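Local coordinates for protein imidazolonepropionase (Unidentified, PDB 2Q09) that hydrolyses the ring carbon-nitrogen bond of imidazolone-5-propanoate to give N-formimidoyl-L-glutamate, the third step of histidine degradation, at a metal-bearing active site, at residues Gln118-Glu121 against Leu122-Arg126; Ala178-Pro181 against Glu182-Asp185; Ser189-Glu192 against Thr193-Glu197; Ile218-Ser221 against Leu222-Glu226. All coordinates share one frame; numbering follows the deposited sequence.

Interaction 1: residues Gln118-Glu121 against Leu122-Arg126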
loop_
_atom_site.group_PDB
_atom_site.type_symbol
_atom_site.label_atom_id
_atom_site.label_comp_id
_atom_site.label_asym_id
_atom_site.label_seq_id
_atom_site.Cartn_x
_atom_site.Cartn_y
_atom_site.Cartn_z
ATOM N N GLN A 118 -19.706 -5.000 10.765
ATOM C CA GLN A 118 -19.949 -5.547 9.429
ATOM C C GLN A 118 -18.763 -5.283 8.489
ATOM O O GLN A 118 -18.390 -6.145 7.699
ATOM C CB GLN A 118 -21.219 -4.948 8.812
ATOM C CG GLN A 118 -22.523 -5.462 9.419
ATOM C CD GLN A 118 -23.759 -4.804 8.822
ATOM O OE1 GLN A 118 -23.869 -3.581 8.794
ATOM N NE2 GLN A 118 -24.699 -5.618 8.351
ATOM N N LEU A 119 -18.188 -4.084 8.558
ATOM C CA LEU A 119 -17.044 -3.749 7.708
ATOM C C LEU A 119 -15.853 -4.641 8.042
ATOM O O LEU A 119 -15.106 -5.054 7.157
ATOM C CB LEU A 119 -16.660 -2.281 7.884
ATOM C CG LEU A 119 -17.649 -1.256 7.318
ATOM C CD1 LEU A 119 -17.191 0.143 7.687
ATOM C CD2 LEU A 119 -17.756 -1.415 5.806
ATOM N N PHE A 120 -15.691 -4.940 9.326
ATOM C CA PHE A 120 -14.611 -5.795 9.803
ATOM C C PHE A 120 -14.760 -7.195 9.213
ATOM O O PHE A 120 -13.803 -7.767 8.688
ATOM C CB PHE A 120 -14.649 -5.871 11.332
ATOM C CG PHE A 120 -13.658 -6.830 11.923
ATOM C CD1 PHE A 120 -12.308 -6.503 12.002
ATOM C CD2 PHE A 120 -14.072 -8.077 12.382
ATOM C CE1 PHE A 120 -11.384 -7.403 12.537
ATOM C CE2 PHE A 120 -13.161 -8.982 12.918
ATOM C CZ PHE A 120 -11.810 -8.644 12.992
ATOM N N GLU A 121 -15.970 -7.741 9.307
ATOM C CA GLU A 121 -16.257 -9.069 8.781
ATOM C C GLU A 121 -16.094 -9.117 7.258
ATOM O O GLU A 121 -15.698 -10.140 6.705
ATOM C CB GLU A 121 -17.682 -9.493 9.159
ATOM C CG GLU A 121 -17.933 -9.642 10.656
ATOM C CD GLU A 121 -17.085 -10.729 11.298
ATOM O OE1 GLU A 121 -16.852 -11.768 10.647
ATOM O OE2 GLU A 121 -16.661 -10.554 12.458
ATOM N N LEU A 122 -16.423 -8.020 6.582
ATOM C CA LEU A 122 -16.294 -7.952 5.128
ATOM C C LEU A 122 -14.829 -7.865 4.698
ATOM O O LEU A 122 -14.445 -8.369 3.637
ATOM C CB LEU A 122 -17.043 -6.736 4.583
ATOM C CG LEU A 122 -18.567 -6.835 4.523
ATOM C CD1 LEU A 122 -19.157 -5.475 4.211
ATOM C CD2 LEU A 122 -18.963 -7.862 3.459
ATOM N N ALA A 123 -14.018 -7.225 5.528
ATOM C CA ALA A 123 -12.603 -7.047 5.222
ATOM C C ALA A 123 -11.711 -8.236 5.571
ATOM O O ALA A 123 -10.654 -8.407 4.958
ATOM C CB ALA A 123 -12.073 -5.779 5.919
ATOM N N LEU A 124 -12.110 -9.034 6.564
ATOM C CA LEU A 124 -11.307 -10.189 6.969
ATOM C C LEU A 124 -10.832 -11.064 5.802
ATOM O O LEU A 124 -9.636 -11.242 5.609
ATOM C CB LEU A 124 -12.075 -11.068 7.970
ATOM C CG LEU A 124 -12.151 -10.565 9.410
ATOM C CD1 LEU A 124 -13.001 -11.517 10.259
ATOM C CD2 LEU A 124 -10.739 -10.461 9.976
ATOM N N PRO A 125 -11.765 -11.628 5.015
ATOM C CA PRO A 125 -11.391 -12.483 3.880
ATOM C C PRO A 125 -10.482 -11.806 2.858
ATOM O O PRO A 125 -9.681 -12.472 2.199
ATOM C CB PRO A 125 -12.741 -12.875 3.285
ATOM C CG PRO A 125 -13.594 -11.690 3.608
ATOM C CD PRO A 125 -13.220 -11.411 5.037
ATOM N N ARG A 126 -10.609 -10.491 2.719
ATOM C CA ARG A 126 -9.774 -9.756 1.776
ATOM C C ARG A 126 -8.335 -9.731 2.295
ATOM O O ARG A 126 -7.393 -10.011 1.554
ATOM C CB ARG A 126 -10.307 -8.333 1.599
ATOM C CG ARG A 126 -11.742 -8.292 1.028
ATOM C CD ARG A 126 -12.355 -6.887 1.085
ATOM N NE ARG A 126 -13.775 -6.933 0.741
ATOM C CZ ARG A 126 -14.667 -6.007 1.079
ATOM N NH1 ARG A 126 -14.292 -4.942 1.779
ATOM N NH2 ARG A 126 -15.942 -6.156 0.732
#
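L124 lies over the ring of F120, one turn earlier on helix 116-133. This helix leads into strand 135-141 of the TIM-barrel fold of the amidohydrolases. The contact is an i to i+4 pair with E121 beside it and L122 on another side of the helix. F120 has CG anti to its amide N (chi1 175°), which carries the ring along the helix to the next turn. L124 CG stands over one ring face, 4.2 Å from the centroid and 20° off the normal, a CH-pi contact. Its two methyls spread over the rim: CD1 is 3.7 Å from F120 CE2, and CD2 also meets CZ at 3.7 Å. E121 runs beside L124 and points the same way. A bend at chi2 (-63°) turns the E121 carboxylate back to the ring. E121 OE2 then lies at the F120 ring edge, in plane, while E121 OE1 comes to 3.9 Å from L124 CD1. Around the pair, F120 packs on L161 and A164 of helix 148-164, L124 also touches L161, and R160 makes a cation-pi contact with the F120 ring. Replacing F120 by an alanine would probably leave L124 without its aromatic partner and R160 without its ring. L122 sits over the backbone of the preceding turn. Its N bonds Q118 O at 2.9 Å, and its CG covers the same oxygen at 3.3 Å. The i to i+4 pattern is interrupted at P125, which has no N-H to give, and the helix kinks here before running on. Instead, P125 CD lies 3.2 Å from E121 O.

Interaction 2: residues Ala178-Pro181 against Glu182-Asp185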
loop_
_atom_site.group_PDB
_atom_site.type_symbol
_atom_site.label_atom_id
_atom_site.label_comp_id
_atom_site.label_asym_id
_atom_site.label_seq_id
_atom_site.Cartn_x
_atom_site.Cartn_y
_atom_site.Cartn_z
ATOM N N ALA A 178 -13.450 12.684 -1.935
ATOM C CA ALA A 178 -14.490 13.296 -2.745
ATOM C C ALA A 178 -15.322 14.160 -1.803
ATOM O O ALA A 178 -15.172 14.080 -0.586
ATOM C CB ALA A 178 -15.357 12.226 -3.375
ATOM N N VAL A 179 -16.190 14.992 -2.365
ATOM C CA VAL A 179 -17.049 15.867 -1.570
ATOM C C VAL A 179 -18.365 15.136 -1.308
ATOM O O VAL A 179 -19.052 14.713 -2.244
ATOM C CB VAL A 179 -17.348 17.198 -2.323
ATOM C CG1 VAL A 179 -18.372 18.019 -1.565
ATOM C CG2 VAL A 179 -16.055 17.992 -2.488
ATOM N N PRO A 180 -18.731 14.950 -0.030
ATOM C CA PRO A 180 -19.991 14.252 0.234
ATOM C C PRO A 180 -21.199 15.022 -0.294
ATOM O O PRO A 180 -21.114 16.224 -0.548
ATOM C CB PRO A 180 -19.995 14.104 1.758
ATOM C CG PRO A 180 -19.176 15.254 2.228
ATOM C CD PRO A 180 -18.041 15.288 1.226
ATOM N N PRO A 181 -22.336 14.328 -0.477
ATOM C CA PRO A 181 -23.578 14.930 -0.980
ATOM C C PRO A 181 -24.024 16.151 -0.184
ATOM O O PRO A 181 -24.485 17.144 -0.750
ATOM C CB PRO A 181 -24.583 13.789 -0.866
ATOM C CG PRO A 181 -23.729 12.576 -1.081
ATOM C CD PRO A 181 -22.512 12.882 -0.245
ATOM N N GLU A 182 -23.875 16.070 1.134
ATOM C CA GLU A 182 -24.284 17.151 2.022
ATOM C C GLU A 182 -23.516 18.456 1.804
ATOM O O GLU A 182 -23.955 19.515 2.234
ATOM C CB GLU A 182 -24.139 16.705 3.484
ATOM C CG GLU A 182 -24.955 15.481 3.880
ATOM C CD GLU A 182 -24.335 14.165 3.432
ATOM O OE1 GLU A 182 -23.130 14.141 3.091
ATOM O OE2 GLU A 182 -25.052 13.140 3.442
ATOM N N TYR A 183 -22.365 18.376 1.137
ATOM C CA TYR A 183 -21.539 19.556 0.870
ATOM C C TYR A 183 -21.406 19.834 -0.621
ATOM O O TYR A 183 -20.600 20.664 -1.027
ATOM C CB TYR A 183 -20.133 19.366 1.437
ATOM C CG TYR A 183 -20.063 19.280 2.938
ATOM C CD1 TYR A 183 -19.775 20.405 3.710
ATOM C CD2 TYR A 183 -20.273 18.070 3.586
ATOM C CE1 TYR A 183 -19.695 20.320 5.095
ATOM C CE2 TYR A 183 -20.196 17.973 4.972
ATOM C CZ TYR A 183 -19.906 19.101 5.718
ATOM O OH TYR A 183 -19.818 19.014 7.087
ATOM N N ARG A 184 -22.197 19.132 -1.424
ATOM C CA ARG A 184 -22.180 19.266 -2.878
ATOM C C ARG A 184 -21.999 20.695 -3.394
ATOM O O ARG A 184 -21.242 20.930 -4.336
ATOM C CB ARG A 184 -23.474 18.680 -3.447
ATOM C CG ARG A 184 -23.484 18.490 -4.948
ATOM C CD ARG A 184 -24.860 18.042 -5.451
ATOM N NE ARG A 184 -25.307 16.762 -4.900
ATOM C CZ ARG A 184 -25.998 16.615 -3.773
ATOM N NH1 ARG A 184 -26.336 17.671 -3.046
ATOM N NH2 ARG A 184 -26.362 15.407 -3.376
ATOM N N ASP A 185 -22.694 21.643 -2.775
ATOM C CA ASP A 185 -22.624 23.039 -3.193
ATOM C C ASP A 185 -21.699 23.915 -2.363
ATOM O O ASP A 185 -21.698 25.135 -2.499
ATOM C CB ASP A 185 -24.028 23.653 -3.197
ATOM C CG ASP A 185 -24.980 22.916 -4.120
ATOM O OD1 ASP A 185 -24.511 22.347 -5.127
ATOM O OD2 ASP A 185 -26.196 22.917 -3.846
#
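P180 and Y183 meet across a short 3-10 turn, with their side chains set obliquely to one another. P180 CG is 3.3 Å from Y183 CD2, a close apolar touch, made obliquely to the ring. A chi1 of -66°, which keeps CG beside the backbone N of Y183, turns the phenol back to P180, three residues earlier. V179 adds a second apolar touch nearer the backbone: its CG1 branch lies 3.7 Å from Y183 CB. Two charged side chains lie against P181. E182 lies alongside it, pointing the same way, and bends at chi2 so that OE1 comes to 3.4 Å from P180 CB. The other carboxylate oxygen, OE2, forms a salt bridge with R112. R184 folds back at chi3 (-61°) and lays one face of its guanidinium over P181. P181 O and P181 CA both lie under that face, and R184 NH2 is 3.5 Å from P181 CB. R184 NH1 is near the carbonyl, but the angle is too poor for a hydrogen bond, and the contact is face-on packing. The backbone closes the turn with two i to i+3 bonds. Y183 N reaches P180 O at 3.0 Å, and R184 N reaches P181 O at 3.1 Å. The turn connects strand 168-176 to helix 187-204 at the protein surface. Helix 104-113 covers P181 through I105 and R109, while W190 of helix 187-204 packs against both P180 and Y183.

Interaction 3: residues Ser189-Glu192 against Thr193-Glu197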
loop_
_atom_site.group_PDB
_atom_site.type_symbol
_atom_site.label_atom_id
_atom_site.label_comp_id
_atom_site.label_asym_id
_atom_site.label_seq_id
_atom_site.Cartn_x
_atom_site.Cartn_y
_atom_site.Cartn_z
ATOM N N SER A 189 -16.469 24.029 2.544
ATOM C CA SER A 189 -17.016 23.817 3.869
ATOM C C SER A 189 -16.597 22.422 4.324
ATOM O O SER A 189 -16.313 22.199 5.503
ATOM C CB SER A 189 -18.541 23.937 3.829
ATOM O OG SER A 189 -19.064 24.149 5.128
ATOM N N TRP A 190 -16.550 21.491 3.375
ATOM C CA TRP A 190 -16.154 20.118 3.669
ATOM C C TRP A 190 -14.670 20.118 4.027
ATOM O O TRP A 190 -14.239 19.421 4.941
ATOM C CB TRP A 190 -16.421 19.221 2.451
ATOM C CG TRP A 190 -15.883 17.824 2.583
ATOM C CD1 TRP A 190 -15.058 17.180 1.704
ATOM C CD2 TRP A 190 -16.121 16.906 3.661
ATOM N NE1 TRP A 190 -14.762 15.917 2.169
ATOM C CE2 TRP A 190 -15.401 15.724 3.366
ATOM C CE3 TRP A 190 -16.870 16.967 4.848
ATOM C CZ2 TRP A 190 -15.409 14.610 4.213
ATOM C CZ3 TRP A 190 -16.877 15.854 5.694
ATOM C CH2 TRP A 190 -16.149 14.692 5.367
ATOM N N VAL A 191 -13.883 20.907 3.307
ATOM C CA VAL A 191 -12.458 20.993 3.585
ATOM C C VAL A 191 -12.241 21.525 5.005
ATOM O O VAL A 191 -11.377 21.029 5.729
ATOM C CB VAL A 191 -11.738 21.907 2.564
ATOM C CG1 VAL A 191 -10.275 22.074 2.955
ATOM C CG2 VAL A 191 -11.838 21.298 1.171
ATOM N N GLU A 192 -13.028 22.520 5.409
ATOM C CA GLU A 192 -12.894 23.061 6.761
ATOM C C GLU A 192 -13.179 21.989 7.810
ATOM O O GLU A 192 -12.506 21.910 8.833
ATOM C CB GLU A 192 -13.848 24.236 6.980
ATOM C CG GLU A 192 -13.241 25.601 6.678
ATOM C CD GLU A 192 -14.137 26.749 7.112
ATOM O OE1 GLU A 192 -13.701 27.913 7.015
ATOM O OE2 GLU A 192 -15.279 26.485 7.548
ATOM N N THR A 193 -14.190 21.170 7.549
ATOM C CA THR A 193 -14.569 20.100 8.464
ATOM C C THR A 193 -13.424 19.115 8.674
ATOM O O THR A 193 -13.135 18.710 9.801
ATOM C CB THR A 193 -15.785 19.331 7.927
ATOM O OG1 THR A 193 -16.922 20.199 7.895
ATOM C CG2 THR A 193 -16.086 18.123 8.816
ATOM N N ILE A 194 -12.782 18.726 7.575
ATOM C CA ILE A 194 -11.661 17.794 7.618
ATOM C C ILE A 194 -10.525 18.377 8.446
ATOM O O ILE A 194 -9.965 17.714 9.318
ATOM C CB ILE A 194 -11.116 17.506 6.187
ATOM C CG1 ILE A 194 -12.199 16.841 5.332
ATOM C CG2 ILE A 194 -9.893 16.609 6.260
ATOM C CD1 ILE A 194 -11.785 16.616 3.885
ATOM N N CYS A 195 -10.186 19.627 8.154
ATOM C CA CYS A 195 -9.096 20.305 8.839
ATOM C C CYS A 195 -9.367 20.654 10.303
ATOM O O CYS A 195 -8.498 20.492 11.158
ATOM C CB CYS A 195 -8.728 21.585 8.080
ATOM S SG CYS A 195 -8.153 21.319 6.388
ATOM N N GLN A 196 -10.575 21.117 10.602
ATOM C CA GLN A 196 -10.884 21.528 11.966
ATOM C C GLN A 196 -11.541 20.494 12.862
ATOM O O GLN A 196 -11.581 20.667 14.084
ATOM C CB GLN A 196 -11.763 22.779 11.929
ATOM C CG GLN A 196 -11.071 24.011 11.393
ATOM C CD GLN A 196 -12.041 25.123 11.079
ATOM O OE1 GLN A 196 -12.986 25.367 11.827
ATOM N NE2 GLN A 196 -11.810 25.815 9.975
ATOM N N GLU A 197 -12.045 19.415 12.279
ATOM C CA GLU A 197 -12.727 18.416 13.082
ATOM C C GLU A 197 -12.248 16.984 12.896
ATOM O O GLU A 197 -11.848 16.329 13.856
ATOM C CB GLU A 197 -14.229 18.505 12.803
ATOM C CG GLU A 197 -14.824 19.851 13.201
ATOM C CD GLU A 197 -16.217 20.086 12.646
ATOM O OE1 GLU A 197 -16.954 19.106 12.418
ATOM O OE2 GLU A 197 -16.579 21.264 12.452
HETATM O O HOH W 1 -17.145 22.936 8.075
#
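S189, W190, V191 and E192 each offer a carbonyl to an amide four residues on in helix 187-204. The helix belongs to the beta-alpha-beta unit between strands 168-176 and 210-213 of the TIM barrel. The bonds are fairly straight: C195 N to V191 O spans 3.0 Å at 167°, and Q196 N to E192 O is 2.7 Å. The helix widens into a pi-type turn at 194-197. On the inner side, I194 reaches over the indole of W190. Its CD1 sits 3.9 Å from the centroid of the five-membered ring, over the face, in a CH-pi contact. With chi1 at 172°, opposite its own N, the W190 indole swings forward along the helix to I194. T193 CG2 also approaches at 3.9 Å from W190 CZ3. W190 NE1 makes a weak hydrogen bond to A175 O. Exchanging W190 for a leucine would probably leave I194 CD1 without its ring face and A175 O without this weak donor. On the outer side, E192 and Q196 run alongside each other, their end planes 49° apart. Nearby, a water donates to S189 O at 2.8 Å and is also bonded to T193 OG1, again at 2.8 Å.

Interaction 4: residues Ile218-Ser221 against Leu222-Glu226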
loop_
_atom_site.group_PDB
_atom_site.type_symbol
_atom_site.label_atom_id
_atom_site.label_comp_id
_atom_site.label_asym_id
_atom_site.label_seq_id
_atom_site.Cartn_x
_atom_site.Cartn_y
_atom_site.Cartn_z
ATOM N N ILE A 218 -11.972 16.575 -10.847
ATOM C CA ILE A 218 -13.222 16.048 -10.312
ATOM C C ILE A 218 -12.995 15.636 -8.858
ATOM O O ILE A 218 -13.823 14.962 -8.246
ATOM C CB ILE A 218 -13.745 14.833 -11.134
ATOM C CG1 ILE A 218 -12.818 13.631 -10.977
ATOM C CG2 ILE A 218 -13.849 15.209 -12.596
ATOM C CD1 ILE A 218 -13.218 12.415 -11.789
ATOM N N GLY A 219 -11.855 16.057 -8.315
ATOM C CA GLY A 219 -11.512 15.752 -6.940
ATOM C C GLY A 219 -11.362 17.049 -6.173
ATOM O O GLY A 219 -12.268 17.883 -6.177
ATOM N N PHE A 220 -10.222 17.221 -5.516
ATOM C CA PHE A 220 -9.966 18.435 -4.755
ATOM C C PHE A 220 -8.869 19.240 -5.435
ATOM O O PHE A 220 -7.905 18.680 -5.948
ATOM C CB PHE A 220 -9.574 18.083 -3.316
ATOM C CG PHE A 220 -10.721 17.574 -2.498
ATOM C CD1 PHE A 220 -11.508 18.451 -1.761
ATOM C CD2 PHE A 220 -11.060 16.226 -2.523
ATOM C CE1 PHE A 220 -12.626 17.994 -1.068
ATOM C CE2 PHE A 220 -12.176 15.760 -1.834
ATOM C CZ PHE A 220 -12.959 16.647 -1.106
ATOM N N SER A 221 -9.036 20.556 -5.455
ATOM C CA SER A 221 -8.063 21.440 -6.087
ATOM C C SER A 221 -6.749 21.463 -5.323
ATOM O O SER A 221 -6.640 20.928 -4.221
ATOM C CB SER A 221 -8.610 22.865 -6.178
ATOM O OG SER A 221 -8.628 23.481 -4.902
ATOM N N LEU A 222 -5.751 22.094 -5.929
ATOM C CA LEU A 222 -4.432 22.216 -5.332
ATOM C C LEU A 222 -4.543 23.050 -4.052
ATOM O O LEU A 222 -3.914 22.746 -3.042
ATOM C CB LEU A 222 -3.488 22.886 -6.333
ATOM C CG LEU A 222 -1.985 22.905 -6.062
ATOM C CD1 LEU A 222 -1.423 21.486 -6.129
ATOM C CD2 LEU A 222 -1.310 23.791 -7.095
ATOM N N ALA A 223 -5.360 24.095 -4.098
ATOM C CA ALA A 223 -5.552 24.969 -2.943
ATOM C C ALA A 223 -6.215 24.218 -1.791
ATOM O O ALA A 223 -5.779 24.322 -0.649
ATOM C CB ALA A 223 -6.393 26.183 -3.338
ATOM N N GLN A 224 -7.264 23.464 -2.094
ATOM C CA GLN A 224 -7.963 22.706 -1.067
ATOM C C GLN A 224 -7.065 21.601 -0.530
ATOM O O GLN A 224 -7.154 21.230 0.639
ATOM C CB GLN A 224 -9.244 22.114 -1.644
ATOM C CG GLN A 224 -10.189 23.173 -2.179
ATOM C CD GLN A 224 -11.397 22.583 -2.861
ATOM O OE1 GLN A 224 -11.274 21.697 -3.705
ATOM N NE2 GLN A 224 -12.577 23.077 -2.508
ATOM N N THR A 225 -6.202 21.075 -1.389
ATOM C CA THR A 225 -5.277 20.021 -0.991
ATOM C C THR A 225 -4.266 20.600 -0.009
ATOM O O THR A 225 -3.898 19.958 0.971
ATOM C CB THR A 225 -4.522 19.441 -2.216
ATOM O OG1 THR A 225 -5.457 18.827 -3.116
ATOM C CG2 THR A 225 -3.501 18.406 -1.770
ATOM N N GLU A 226 -3.829 21.826 -0.269
ATOM C CA GLU A 226 -2.863 22.475 0.601
ATOM C C GLU A 226 -3.427 22.701 1.997
ATOM O O GLU A 226 -2.710 22.576 2.984
ATOM C CB GLU A 226 -2.437 23.809 0.003
ATOM C CG GLU A 226 -1.616 24.658 0.940
ATOM C CD GLU A 226 -1.134 25.924 0.278
ATOM O OE1 GLU A 226 -1.966 26.628 -0.329
ATOM O OE2 GLU A 226 0.073 26.217 0.370
#
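S221 and Q224 bond to each other in both directions at the start of helix 222-234, a capping box. S221 is the N-cap. Its OG takes the amide of Q224 at 3.1 Å, nearly straight at 168°. In return, Q224 OE1 accepts S221 N at 3.1 Å, in the carbonyl plane and on a lone pair. S221 OG stands between the backbone N and the carbonyl carbon (chi1 73°), which places it over the first turn. Q224 is extended beyond CG, and its NE2 bonds D188 OD2. A second set of hydrogen bonds grips S221 O. T225 N gives one at 2.9 Å and T225 OG1 another at 2.7 Å, from opposite faces of the carbonyl plane. Van der Waals contact completes the group: F220 crosses Q224 at about a right angle, and its CD1 lies 3.8 Å from Q224 OE1. F220 also packs on V179 and V191, and L222 on L254 of helix 251-257. The chemistry is mainly polar. One serine answers an amide of the first turn through OG and has its own N and O held by Q224 and T225. That is consistent with a well-defined helix start after the loop that follows strand 210-213.

In the fold
Interactions 2, 3 and 4 form one cluster, while interaction 1 stands apart, its nearest atoms about 15 Å from interactions 2 and 3. W190 joins the cluster, touching both interaction 2 and F220 of interaction 4, and Y183 OH probably bonds T193 OG1. V191 further links the helices of interactions 3 and 4. Interaction 2 is a surface turn, built from prolines and two backbone bonds, with an arginine folded over it. Interactions 1 and 3 are partly buried pairs within helices, each with an aliphatic side chain over an aromatic face. Interaction 4, also partly buried, marks a helix start and relies mainly on hydrogen bonds.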